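Local coordinates for protein maleylacetate reductase (Rhizobium, PDB 3W5S) that catalyses the NADH-dependent reduction of maleylacetate to 3-oxoadipate in the breakdown of gamma-resorcylate, at residues Y287-V292 / G305-G310; A198-D203 / D294-L299; A85-P90 / G114-G119; S256-L261 / E275-L280; F35-S40 / A235-L240. All blocks are in the same frame, centred on the assembly; numbering follows the deposited sequence. Where two conformers were deposited one is given.

Interaction 1. Residues Y287-V292 / G305-G310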
# COMPACT_ATOMS: atom_id res chain seq x y z
N TYR A 287 -3.55 20.66 -19.18
CA TYR A 287 -4.13 19.99 -20.34
C TYR A 287 -5.10 18.88 -19.93
O TYR A 287 -6.23 18.81 -20.42
CB TYR A 287 -2.99 19.45 -21.21
CG TYR A 287 -3.43 18.74 -22.48
CD1 TYR A 287 -3.74 19.44 -23.63
CD2 TYR A 287 -3.52 17.33 -22.51
CE1 TYR A 287 -4.13 18.78 -24.78
CE2 TYR A 287 -3.89 16.68 -23.67
CZ TYR A 287 -4.19 17.39 -24.79
OH TYR A 287 -4.58 16.76 -25.95
N VAL A 288 -4.66 18.02 -19.02
CA VAL A 288 -5.51 16.92 -18.59
C VAL A 288 -6.70 17.43 -17.77
O VAL A 288 -7.81 16.87 -17.83
CB VAL A 288 -4.66 15.90 -17.80
CG1 VAL A 288 -5.51 14.80 -17.23
CG2 VAL A 288 -3.60 15.29 -18.75
N GLU A 289 -6.47 18.49 -17.00
CA GLU A 289 -7.52 19.04 -16.12
C GLU A 289 -8.74 19.53 -16.88
O GLU A 289 -9.84 19.56 -16.33
CB GLU A 289 -6.92 20.16 -15.25
CG GLU A 289 -7.83 20.67 -14.16
CD GLU A 289 -7.13 21.66 -13.24
OE1 GLU A 289 -6.16 22.31 -13.70
OE2 GLU A 289 -7.56 21.76 -12.05
N GLN A 290 -8.57 19.89 -18.14
CA GLN A 290 -9.69 20.30 -18.98
C GLN A 290 -10.69 19.17 -19.14
O GLN A 290 -11.89 19.42 -19.23
CB GLN A 290 -9.18 20.72 -20.36
CG GLN A 290 -8.45 22.03 -20.31
CD GLN A 290 -9.41 23.21 -20.28
OE1 GLN A 290 -9.41 24.01 -19.34
NE2 GLN A 290 -10.25 23.32 -21.30
N ALA A 291 -10.19 17.94 -19.14
CA ALA A 291 -11.02 16.76 -19.39
C ALA A 291 -11.51 16.04 -18.14
O ALA A 291 -12.67 15.56 -18.11
CB ALA A 291 -10.25 15.79 -20.30
N VAL A 292 -10.67 15.98 -17.10
CA VAL A 292 -11.01 15.27 -15.86
C VAL A 292 -10.78 16.14 -14.63
O VAL A 292 -10.01 15.77 -13.72
CB VAL A 292 -10.27 13.91 -15.74
CG1 VAL A 292 -10.79 12.95 -16.80
CG2 VAL A 292 -8.76 14.05 -15.83
N GLY A 305 -6.11 26.49 -5.82
CA GLY A 305 -6.52 27.04 -7.11
C GLY A 305 -6.84 25.92 -8.06
O GLY A 305 -7.07 24.79 -7.62
N ARG A 306 -6.83 26.19 -9.35
CA ARG A 306 -6.87 25.09 -10.31
C ARG A 306 -5.56 24.30 -10.21
O ARG A 306 -4.55 24.84 -9.75
CB ARG A 306 -7.11 25.62 -11.71
CG ARG A 306 -8.39 26.46 -11.79
CD ARG A 306 -8.61 27.05 -13.18
NE ARG A 306 -8.46 26.01 -14.20
CZ ARG A 306 -9.46 25.23 -14.62
NH1 ARG A 306 -10.69 25.38 -14.13
NH2 ARG A 306 -9.22 24.30 -15.55
N ALA A 307 -5.61 23.02 -10.57
CA ALA A 307 -4.44 22.18 -10.48
C ALA A 307 -3.29 22.73 -11.32
O ALA A 307 -2.18 22.87 -10.82
CB ALA A 307 -4.77 20.74 -10.89
N GLY A 308 -3.56 23.04 -12.58
CA GLY A 308 -2.47 23.48 -13.50
C GLY A 308 -1.89 24.84 -13.14
O GLY A 308 -0.67 24.98 -12.88
N THR A 309 -2.75 25.85 -13.11
CA THR A 309 -2.31 27.19 -12.71
C THR A 309 -1.81 27.21 -11.28
O THR A 309 -0.86 27.92 -10.97
CB THR A 309 -3.43 28.22 -12.91
OG1 THR A 309 -4.62 27.81 -12.23
CG2 THR A 309 -3.74 28.30 -14.39
N GLY A 310 -2.43 26.43 -10.41
CA GLY A 310 -1.98 26.36 -9.02
C GLY A 310 -0.58 25.79 -8.89
O GLY A 310 0.23 26.26 -8.06
O HOH W 1 -5.18 24.92 -14.68
O HOH W 2 -6.95 23.71 -17.44

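Interaction 2. Residues A198-D203 / D294-L299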
# COMPACT_ATOMS: atom_id res chain seq x y z
N ALA A 198 -0.80 10.07 -10.98
CA ALA A 198 -1.44 8.89 -10.39
C ALA A 198 -2.94 9.11 -10.20
O ALA A 198 -3.70 8.15 -10.25
CB ALA A 198 -0.76 8.56 -9.06
N LEU A 199 -3.36 10.37 -10.04
CA LEU A 199 -4.77 10.68 -9.85
C LEU A 199 -5.64 10.36 -11.06
O LEU A 199 -6.84 10.09 -10.89
CB LEU A 199 -4.97 12.14 -9.43
CG LEU A 199 -4.40 12.52 -8.05
CD1 LEU A 199 -4.51 14.03 -7.85
CD2 LEU A 199 -5.07 11.78 -6.89
N TYR A 200 -5.07 10.36 -12.26
CA TYR A 200 -5.85 10.10 -13.46
C TYR A 200 -5.26 8.99 -14.33
O TYR A 200 -5.72 8.80 -15.46
CB TYR A 200 -6.05 11.39 -14.28
CG TYR A 200 -4.78 12.11 -14.72
CD1 TYR A 200 -4.02 11.67 -15.82
CD2 TYR A 200 -4.35 13.28 -14.06
CE1 TYR A 200 -2.88 12.35 -16.24
CE2 TYR A 200 -3.21 13.97 -14.50
CZ TYR A 200 -2.49 13.50 -15.59
OH TYR A 200 -1.37 14.20 -16.01
N ALA A 201 -4.31 8.23 -13.78
CA ALA A 201 -3.70 7.13 -14.53
C ALA A 201 -4.73 6.08 -14.92
O ALA A 201 -5.76 5.89 -14.25
CB ALA A 201 -2.60 6.47 -13.70
N ARG A 202 -4.45 5.38 -16.02
CA ARG A 202 -5.31 4.29 -16.46
C ARG A 202 -5.65 3.32 -15.32
O ARG A 202 -6.79 2.95 -15.17
CB ARG A 202 -4.64 3.53 -17.60
CG ARG A 202 -5.55 2.52 -18.27
CD ARG A 202 -4.78 1.60 -19.22
NE ARG A 202 -3.70 0.89 -18.51
CZ ARG A 202 -2.56 0.49 -19.08
NH1 ARG A 202 -2.33 0.73 -20.36
NH2 ARG A 202 -1.65 -0.15 -18.35
N ASP A 203 -4.63 2.96 -14.55
CA ASP A 203 -4.75 1.93 -13.52
C ASP A 203 -4.93 2.54 -12.14
O ASP A 203 -4.59 1.92 -11.15
CB ASP A 203 -3.51 1.05 -13.57
CG ASP A 203 -3.41 0.30 -14.88
OD1 ASP A 203 -4.40 -0.35 -15.26
OD2 ASP A 203 -2.35 0.37 -15.51
N ASP A 294 -12.55 16.71 -12.13
CA ASP A 294 -12.99 15.98 -10.95
C ASP A 294 -11.90 15.06 -10.36
O ASP A 294 -11.80 14.92 -9.14
CB ASP A 294 -14.28 15.21 -11.26
CG ASP A 294 -14.12 14.21 -12.42
OD1 ASP A 294 -13.53 14.53 -13.50
OD2 ASP A 294 -14.64 13.09 -12.27
N GLN A 295 -11.08 14.47 -11.23
CA GLN A 295 -10.00 13.56 -10.81
C GLN A 295 -8.84 14.35 -10.24
O GLN A 295 -8.14 13.88 -9.33
CB GLN A 295 -9.57 12.67 -11.97
CG GLN A 295 -10.70 11.73 -12.35
CD GLN A 295 -10.42 10.83 -13.55
OE1 GLN A 295 -11.37 10.32 -14.17
NE2 GLN A 295 -9.17 10.64 -13.88
N LEU A 296 -8.66 15.57 -10.75
CA LEU A 296 -7.58 16.44 -10.24
C LEU A 296 -7.99 17.36 -9.09
O LEU A 296 -7.16 18.07 -8.53
CB LEU A 296 -6.96 17.25 -11.38
CG LEU A 296 -6.01 16.38 -12.21
CD1 LEU A 296 -5.77 16.97 -13.58
CD2 LEU A 296 -4.67 16.19 -11.50
N ALA A 297 -9.27 17.32 -8.72
CA ALA A 297 -9.79 18.21 -7.66
C ALA A 297 -9.00 18.17 -6.35
O ALA A 297 -8.78 19.21 -5.77
CB ALA A 297 -11.27 17.94 -7.42
N PRO A 298 -8.54 16.98 -5.91
CA PRO A 298 -7.82 16.99 -4.63
C PRO A 298 -6.50 17.74 -4.69
O PRO A 298 -6.03 18.32 -3.69
CB PRO A 298 -7.57 15.49 -4.35
CG PRO A 298 -8.57 14.77 -5.17
CD PRO A 298 -8.82 15.61 -6.38
N LEU A 299 -5.87 17.74 -5.87
CA LEU A 299 -4.65 18.51 -6.08
C LEU A 299 -4.96 20.00 -6.16
O LEU A 299 -4.28 20.82 -5.53
CB LEU A 299 -3.95 18.02 -7.34
CG LEU A 299 -2.68 18.82 -7.72
CD1 LEU A 299 -1.66 19.03 -6.57
CD2 LEU A 299 -2.00 18.14 -8.93
O HOH W 3 -8.43 8.99 -15.83

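Interaction 3. Residues A85-P90 / G114-G119. With GOL (glycerol), chain H.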
# COMPACT_ATOMS: atom_id res chain seq x y z
N ALA A 85 27.57 6.82 -12.43
CA ALA A 85 26.17 6.89 -12.87
C ALA A 85 25.89 8.21 -13.59
O ALA A 85 26.39 9.26 -13.20
CB ALA A 85 25.21 6.72 -11.71
N ALA A 86 25.05 8.13 -14.62
CA ALA A 86 24.78 9.24 -15.53
C ALA A 86 23.30 9.50 -15.72
O ALA A 86 22.48 8.56 -15.70
CB ALA A 86 25.45 8.99 -16.88
N MET A 87 22.94 10.76 -15.88
CA MET A 87 21.54 11.10 -16.13
C MET A 87 21.01 10.37 -17.36
O MET A 87 21.72 10.23 -18.37
CB MET A 87 21.38 12.61 -16.27
CG MET A 87 19.96 13.09 -16.06
SD MET A 87 19.90 14.88 -16.12
CE MET A 87 20.65 15.30 -14.55
N HIS A 88 19.77 9.91 -17.26
CA HIS A 88 19.07 9.24 -18.36
C HIS A 88 19.51 7.80 -18.63
O HIS A 88 19.07 7.18 -19.60
CB HIS A 88 19.05 10.11 -19.64
CG HIS A 88 18.47 11.47 -19.42
ND1 HIS A 88 17.19 11.66 -18.92
CD2 HIS A 88 18.99 12.71 -19.60
CE1 HIS A 88 16.96 12.95 -18.80
NE2 HIS A 88 18.03 13.62 -19.21
N THR A 89 20.37 7.27 -17.76
CA THR A 89 20.78 5.86 -17.74
C THR A 89 21.13 5.35 -19.15
O THR A 89 20.48 4.44 -19.68
CB THR A 89 19.68 5.02 -17.06
OG1 THR A 89 19.26 5.69 -15.85
CG2 THR A 89 20.20 3.65 -16.71
N PRO A 90 22.17 5.94 -19.77
CA PRO A 90 22.58 5.54 -21.11
C PRO A 90 23.18 4.12 -21.08
O PRO A 90 23.90 3.77 -20.16
CB PRO A 90 23.67 6.56 -21.45
CG PRO A 90 24.19 7.02 -20.13
CD PRO A 90 22.99 7.05 -19.24
N GLY A 114 20.53 9.87 -6.05
CA GLY A 114 19.25 10.24 -6.66
C GLY A 114 18.76 9.27 -7.73
O GLY A 114 19.19 8.10 -7.81
N GLY A 115 17.86 9.76 -8.56
CA GLY A 115 17.22 8.93 -9.56
C GLY A 115 18.19 8.35 -10.58
O GLY A 115 17.98 7.24 -11.06
N SER A 116 19.24 9.08 -10.93
CA SER A 116 20.22 8.51 -11.83
C SER A 116 20.92 7.30 -11.22
O SER A 116 21.18 6.30 -11.90
CB SER A 116 21.24 9.55 -12.23
OG SER A 116 20.64 10.65 -12.87
N THR A 117 21.25 7.38 -9.93
CA THR A 117 21.91 6.26 -9.29
C THR A 117 20.95 5.07 -9.14
O THR A 117 21.31 3.93 -9.42
CB THR A 117 22.46 6.70 -7.95
OG1 THR A 117 23.30 7.82 -8.22
CG2 THR A 117 23.29 5.60 -7.33
N THR A 118 19.70 5.35 -8.75
CA THR A 118 18.74 4.26 -8.66
C THR A 118 18.56 3.58 -10.03
O THR A 118 18.48 2.35 -10.14
CB THR A 118 17.38 4.74 -8.15
OG1 THR A 118 17.54 5.39 -6.89
CG2 THR A 118 16.44 3.56 -7.97
N GLY A 119 18.46 4.42 -11.07
CA GLY A 119 18.33 3.92 -12.44
C GLY A 119 19.46 2.99 -12.87
O GLY A 119 19.22 1.94 -13.47
C1 GOL H . 14.90 9.23 -14.65
O1 GOL H . 13.93 9.13 -15.70
C2 GOL H . 16.21 9.75 -15.20
O2 GOL H . 16.59 8.95 -16.30
C3 GOL H . 17.32 9.62 -14.17
O3 GOL H . 18.44 10.28 -14.71
O HOH W 4 21.60 6.29 -14.46

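Interaction 4. Residues S256-L261 / E275-L280. With SO4 (sulfate ion), chain C.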
# COMPACT_ATOMS: atom_id res chain seq x y z
N SER A 256 1.44 8.84 -17.35
CA SER A 256 0.64 9.34 -18.45
C SER A 256 1.43 10.39 -19.25
O SER A 256 2.67 10.35 -19.29
CB SER A 256 -0.69 9.87 -17.89
OG SER A 256 -1.62 10.19 -18.92
N LEU A 257 0.69 11.29 -19.89
CA LEU A 257 1.29 12.29 -20.80
C LEU A 257 2.47 13.03 -20.22
O LEU A 257 3.48 13.24 -20.92
CB LEU A 257 0.21 13.29 -21.26
CG LEU A 257 0.70 14.51 -22.05
CD1 LEU A 257 1.27 14.07 -23.38
CD2 LEU A 257 -0.42 15.55 -22.19
N HIS A 258 2.37 13.48 -18.97
CA HIS A 258 3.45 14.27 -18.42
C HIS A 258 4.77 13.49 -18.40
O HIS A 258 5.80 13.98 -18.87
CB HIS A 258 3.12 14.74 -17.01
CG HIS A 258 4.28 15.38 -16.34
ND1 HIS A 258 4.64 16.69 -16.55
CD2 HIS A 258 5.24 14.85 -15.53
CE1 HIS A 258 5.72 16.97 -15.84
NE2 HIS A 258 6.12 15.87 -15.24
N HIS A 259 4.73 12.27 -17.86
CA HIS A 259 5.94 11.47 -17.83
C HIS A 259 6.44 11.15 -19.24
O HIS A 259 7.65 11.15 -19.46
CB HIS A 259 5.79 10.22 -16.95
CG HIS A 259 5.68 10.52 -15.49
ND1 HIS A 259 4.53 11.03 -14.91
CD2 HIS A 259 6.56 10.36 -14.46
CE1 HIS A 259 4.71 11.20 -13.61
NE2 HIS A 259 5.93 10.79 -13.32
N LYS A 260 5.53 10.92 -20.19
CA LYS A 260 5.93 10.64 -21.57
C LYS A 260 6.71 11.82 -22.13
O LYS A 260 7.76 11.61 -22.75
CB LYS A 260 4.71 10.35 -22.45
CG LYS A 260 5.09 10.03 -23.92
CD LYS A 260 5.92 8.77 -24.04
CE LYS A 260 6.47 8.62 -25.45
NZ LYS A 260 7.23 7.32 -25.55
N LEU A 261 6.19 13.03 -21.94
CA LEU A 261 6.88 14.20 -22.49
C LEU A 261 8.23 14.39 -21.81
O LEU A 261 9.24 14.72 -22.47
CB LEU A 261 6.05 15.47 -22.35
CG LEU A 261 4.75 15.45 -23.14
CD1 LEU A 261 4.10 16.84 -23.11
CD2 LEU A 261 4.95 15.00 -24.57
N GLU A 275 14.41 19.25 -13.75
CA GLU A 275 14.03 20.55 -14.30
C GLU A 275 12.97 20.41 -15.39
O GLU A 275 12.08 21.24 -15.48
CB GLU A 275 15.26 21.27 -14.84
CG GLU A 275 16.23 21.76 -13.73
CD GLU A 275 17.27 20.73 -13.28
OE1 GLU A 275 17.11 19.50 -13.49
OE2 GLU A 275 18.31 21.17 -12.73
N THR A 276 13.09 19.37 -16.21
CA THR A 276 12.11 19.13 -17.28
C THR A 276 10.75 18.85 -16.67
O THR A 276 9.74 19.42 -17.09
CB THR A 276 12.57 17.99 -18.16
OG1 THR A 276 13.83 18.33 -18.76
CG2 THR A 276 11.57 17.71 -19.27
N HIS A 277 10.71 18.00 -15.63
CA HIS A 277 9.49 17.82 -14.85
C HIS A 277 8.92 19.12 -14.33
O HIS A 277 7.71 19.37 -14.47
CB HIS A 277 9.78 16.89 -13.66
CG HIS A 277 9.66 15.44 -14.01
ND1 HIS A 277 8.45 14.78 -13.93
CD2 HIS A 277 10.57 14.52 -14.41
CE1 HIS A 277 8.61 13.53 -14.31
NE2 HIS A 277 9.89 13.34 -14.60
N ALA A 278 9.77 19.92 -13.69
CA ALA A 278 9.31 21.16 -13.09
C ALA A 278 8.68 22.09 -14.11
O ALA A 278 7.64 22.67 -13.84
CB ALA A 278 10.46 21.88 -12.41
N VAL A 279 9.33 22.23 -15.27
CA VAL A 279 8.83 23.12 -16.31
C VAL A 279 7.53 22.61 -16.94
O VAL A 279 6.59 23.38 -17.11
CB VAL A 279 9.88 23.30 -17.41
CG1 VAL A 279 9.23 24.01 -18.61
CG2 VAL A 279 11.03 24.14 -16.85
N LEU A 280 7.46 21.32 -17.22
CA LEU A 280 6.31 20.81 -17.96
C LEU A 280 5.06 20.64 -17.10
O LEU A 280 3.94 20.74 -17.62
CB LEU A 280 6.63 19.46 -18.61
CG LEU A 280 7.54 19.52 -19.82
CD1 LEU A 280 7.89 18.10 -20.24
CD2 LEU A 280 6.84 20.25 -20.94
S SO4 C . 10.77 9.82 -13.75
O1 SO4 C . 9.68 8.96 -13.26
O2 SO4 C . 10.35 10.50 -14.96
O3 SO4 C . 11.11 10.81 -12.74
O4 SO4 C . 11.89 8.98 -14.12

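Interaction 5. Residues F35-S40 / A235-L240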
# COMPACT_ATOMS: atom_id res chain seq x y z
N PHE A 35 12.42 3.35 7.20
CA PHE A 35 12.30 4.81 7.19
C PHE A 35 12.62 5.35 8.56
O PHE A 35 11.99 4.98 9.55
CB PHE A 35 10.88 5.25 6.76
CG PHE A 35 10.74 6.74 6.49
CD1 PHE A 35 10.57 7.20 5.18
CD2 PHE A 35 10.78 7.66 7.52
CE1 PHE A 35 10.47 8.58 4.92
CE2 PHE A 35 10.66 9.03 7.27
CZ PHE A 35 10.52 9.48 5.96
N GLY A 36 13.57 6.28 8.62
CA GLY A 36 13.86 6.95 9.88
C GLY A 36 15.16 7.72 9.82
O GLY A 36 16.09 7.31 9.15
N THR A 37 15.23 8.85 10.53
CA THR A 37 16.48 9.59 10.59
C THR A 37 17.53 8.74 11.28
O THR A 37 17.26 8.13 12.32
CB THR A 37 16.32 10.92 11.32
OG1 THR A 37 15.68 10.69 12.57
CG2 THR A 37 15.47 11.83 10.47
N GLY A 38 18.71 8.68 10.67
CA GLY A 38 19.79 7.81 11.09
C GLY A 38 19.68 6.35 10.67
O GLY A 38 20.54 5.55 11.02
N SER A 39 18.63 6.00 9.92
CA SER A 39 18.40 4.58 9.57
C SER A 39 19.50 3.99 8.68
O SER A 39 19.63 2.77 8.59
CB SER A 39 17.04 4.37 8.89
OG SER A 39 17.01 5.08 7.67
N SER A 40 20.29 4.84 8.05
CA SER A 40 21.32 4.39 7.14
C SER A 40 22.50 3.74 7.87
O SER A 40 23.36 3.15 7.24
CB SER A 40 21.77 5.50 6.18
OG SER A 40 22.43 6.57 6.83
N ALA A 235 11.50 19.72 8.02
CA ALA A 235 11.04 19.94 6.65
C ALA A 235 11.62 18.88 5.71
O ALA A 235 10.90 18.35 4.84
CB ALA A 235 11.41 21.33 6.17
N ARG A 236 12.90 18.53 5.91
CA ARG A 236 13.51 17.47 5.10
C ARG A 236 12.83 16.12 5.33
O ARG A 236 12.58 15.40 4.36
CB ARG A 236 15.02 17.37 5.35
CG ARG A 236 15.80 18.56 4.81
CD ARG A 236 15.89 18.51 3.27
NE ARG A 236 16.90 19.46 2.80
CZ ARG A 236 17.29 19.63 1.54
NH1 ARG A 236 16.71 18.98 0.53
NH2 ARG A 236 18.28 20.49 1.30
N GLU A 237 12.48 15.80 6.57
CA GLU A 237 11.82 14.51 6.81
C GLU A 237 10.45 14.48 6.12
O GLU A 237 10.09 13.47 5.51
CB GLU A 237 11.68 14.16 8.29
CG GLU A 237 11.34 12.65 8.47
CD GLU A 237 11.88 12.02 9.73
OE1 GLU A 237 11.78 12.67 10.81
OE2 GLU A 237 12.41 10.88 9.65
N THR A 238 9.70 15.59 6.22
CA THR A 238 8.40 15.66 5.55
C THR A 238 8.51 15.52 4.02
O THR A 238 7.72 14.81 3.41
CB THR A 238 7.64 16.94 5.93
OG1 THR A 238 7.49 16.97 7.36
CG2 THR A 238 6.24 16.98 5.27
N ALA A 239 9.52 16.16 3.42
CA ALA A 239 9.72 16.07 1.97
C ALA A 239 10.08 14.65 1.54
O ALA A 239 9.63 14.18 0.50
CB ALA A 239 10.80 17.06 1.52
N LEU A 240 10.88 13.96 2.35
CA LEU A 240 11.29 12.61 2.00
C LEU A 240 10.15 11.61 2.17
O LEU A 240 9.97 10.73 1.31
CB LEU A 240 12.55 12.17 2.77
CG LEU A 240 13.21 10.85 2.30
CD1 LEU A 240 13.68 10.95 0.84
CD2 LEU A 240 14.39 10.51 3.21
O HOH W 5 12.39 9.64 12.03

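Interaction 1. Residues Y287-V292 / G305-G310
A carboxylate seated on the first turn of a helix joins the end of helix 273-289 to the start of helix 307-318 in the alpha-helical C-terminal domain, where Glu289 takes up the backbone N-H groups of Ala307 and Gly308. Its OE2 accepts from Ala307 N at 2.8 Å and its OE1 from Gly308 N at 2.9 Å. Both donors arrive on the syn side, the first 15° and the second 29° out of the carboxylate plane, so the two oxygens divide the work. With CG anti to the backbone N (chi1 -172°) and the chain extended beyond it, the carboxylate is carried straight across, and Ala307 CB packs against OE2 at 3.2 Å.

Arg306, the N-cap residue, lays one guanidinium face over Glu289 CD; with NH2 4.1 Å from OE1 and no N-H aimed at that oxygen, the attraction is between charges alone. Water 1 donates to OE1 and accepts from Thr309 N, while water 2 bridges Gln290 OE1 and Arg306 NH2. The helix dipole and the arginine would both be expected to favour the ionised acid. A glutamine in place of Glu289 keeps one acceptor oxygen only, which would probably leave a backbone N-H at the helix start without its mate. Helix 293-303 links the two segments in sequence, and Tyr287, two residues before Glu289, packs on helix 354-366.

Interaction 2. Residues A198-D203 / D294-L299
Tyr200 meets helix 293-303 with two different parts of its side chain. Its CG stands between the backbone N and the carbonyl carbon (chi1 57°), a crowded position that sends the ring past Leu296, whose CD2 lies at the ring edge, near its plane, 3.9 Å from Tyr200 CD2. Tyr200 CB, in turn, rests against the amide of Gln295, with NE2 at 3.2 Å. That amide is brought in by an extended chain (chi2 177°), and NE2 donates to water 3 at 2.7 Å; the same water donates to Tyr200 O, so the polar end of Gln295 is tied to the loop backbone through solvent.

The loop leads from helix 181-198 to helix 206-228, and the contact is helical-domain packing: the turn between two long helices is laid against helix 293-303, which comes about ninety residues later. Leu199 fills the side next to Tyr200. Its CB sits 3.6 Å from Gln295 O, while CD1 reaches Leu296 CD2 at 4.2 Å and Leu299 CB at 4.1 Å, the Leu199 and Leu299 side chains crossing at about a right angle. Leu199 also touches Ser209 and Ala212 of helix 206-228. The Tyr200 ring continues to Ile285 and Val288 of helix 273-289, and its hydroxyl ends in a hydrogen bond with Glu197 OE1.

Interaction 3. Residues A85-P90 / G114-G119
The backbone of 85-90 runs past the first turn of helix 115-128 with Met87 CA and Ser116 CA 5.2 Å apart, and a type II beta turn from Ala86 to Thr89 bends it there. No direct hydrogen bond joins the two segments. Water 4 does so instead: it donates to Ser116 O at 2.6 Å and to Ala86 O, and accepts from Thr89 OG1 at 2.8 Å, so a single water links three polar atoms of the contact.

Ser116 lies at the centre. Its OG, beside the backbone N (chi1 -59°), comes within 3.4 Å of Met87 CA, while its CB faces Ala86 O. These segments belong to the N-terminal alpha/beta NADH-binding domain: strand 108-113 of the parallel sheet passes through Gly114, at the N-cap, into helix 115-128, and the loop 85-90 follows strand 78-82 at the edge of that sheet. Along the same helix face, Thr89 CG2 packs against Gly119 O at 3.8 Å; a side chain at Gly119 would run into Thr89 OG1. Ala85 CB covers the backbone of Thr117 at 4.1 Å from its CA.

A glycerol, probably from the crystallisation liquor, sits beside the turn. Its O3 takes a nearly straight bond from His88 N (2.9 Å, 177°) and pairs with Ser116 OG, and Lys156 NZ, which also bonds His88 ND1, is a third protein partner of the glycerol.

Interaction 4. Residues S256-L261 / E275-L280
Polar contact between the two helices centres on His277 and His258. His277 ND1 donates to His258 NE2 over 2.9 Å, but the bond is weak, bent to 118° at the hydrogen. His258 is steered there by a CG anti to its backbone N (chi1 171°), and its ND1 is bonded to Thr284 OG1. The opposite nitrogen of His277, NE2, donates to sulfate O2 at 2.9 Å, the oxygen lying near the ring plane. His259 ND1 and NE2 are bonded to Glu197 and His194.

Ring contacts follow. His277 turns its edge toward the face of His259 in an offset edge-to-face pair, planes 71° apart and centroids 5.3 Å apart, whereas its pairing with His258 is oblique. Together the three form an aromatic cluster between helices 257-269 and 273-289 of the helical domain; the axes of segments 257-261 and 275-280 come within 10.1 Å. In iron-containing alcohol dehydrogenases, histidines of this region commonly bind the metal; here a sulfate, probably from the crystallisation liquor, is held also by His263, His273 and Asn190.

Apolar packing adds Leu261 CB on Leu280 CD1 at 3.8 Å, and Leu280 CB lies 3.8 Å from His258 CE1.

Interaction 5. Residues F35-S40 / A235-L240
Phe35 sets its ring beside the side chain of Glu237, with CE2 3.5 Å from OE2 and 3.9 Å from CG; ring and carboxylate planes are only 22° apart, although the carboxylate oxygen comes at an oblique position to the ring. The ring gets there with CG anti to the backbone N (chi1 -170°), and its other side, at CE1, reaches the backbone of Leu240 edge-on, 4.1 Å from C, with Leu240 CG slightly farther away. Thr37 adds its methyl: CG2 touches Glu237 OE2 at 3.3 Å, the two side chains crossing at about a right angle.

No direct hydrogen bond spans the segments. OE2 instead accepts from water 5 at 2.7 Å, and that water weakly accepts from Thr37 N at 3.3 Å. OE1 is bonded to Met21 N of the second subunit, so the buried carboxylate has a partner for each oxygen. With an alanine in place of Glu237, Met21 N of the second subunit would probably be left without its acceptor and a gap opened beside the Phe35 ring.

The turn at Gly36-Ser39 is a type II beta turn that follows strand 31-35, an outermost strand of the parallel sheet within this chain. Phe35 also pairs in an antiparallel ladder with a strand of the second subunit, where its ring meets Phe24 of that subunit, nearly parallel to it. The contact thus joins the NADH-binding domain, helix 233-253 of the helical domain and the homodimer interface.

Overall arrangement
Interactions 1, 2 and 4 form one connected patch of the helical domain: helix 273-289 serves both 1 and 4, Val288 packs on Tyr200, Tyr287 on Leu257, and Tyr200 on Ser256. Interaction 4, with five touching residues all buried, contributes histidine rings and a bound sulfate; interaction 2 is mainly apolar, with one water; interaction 1, with two exposed participants, relies on charge and helix-end bonds. Interaction 3 belongs to the other domain, is only partly buried, and is bridged by water and glycerol; it comes within about 6 Å of interaction 4 at nearest atoms. Interaction 5 alone joins the two domains and involves the second subunit.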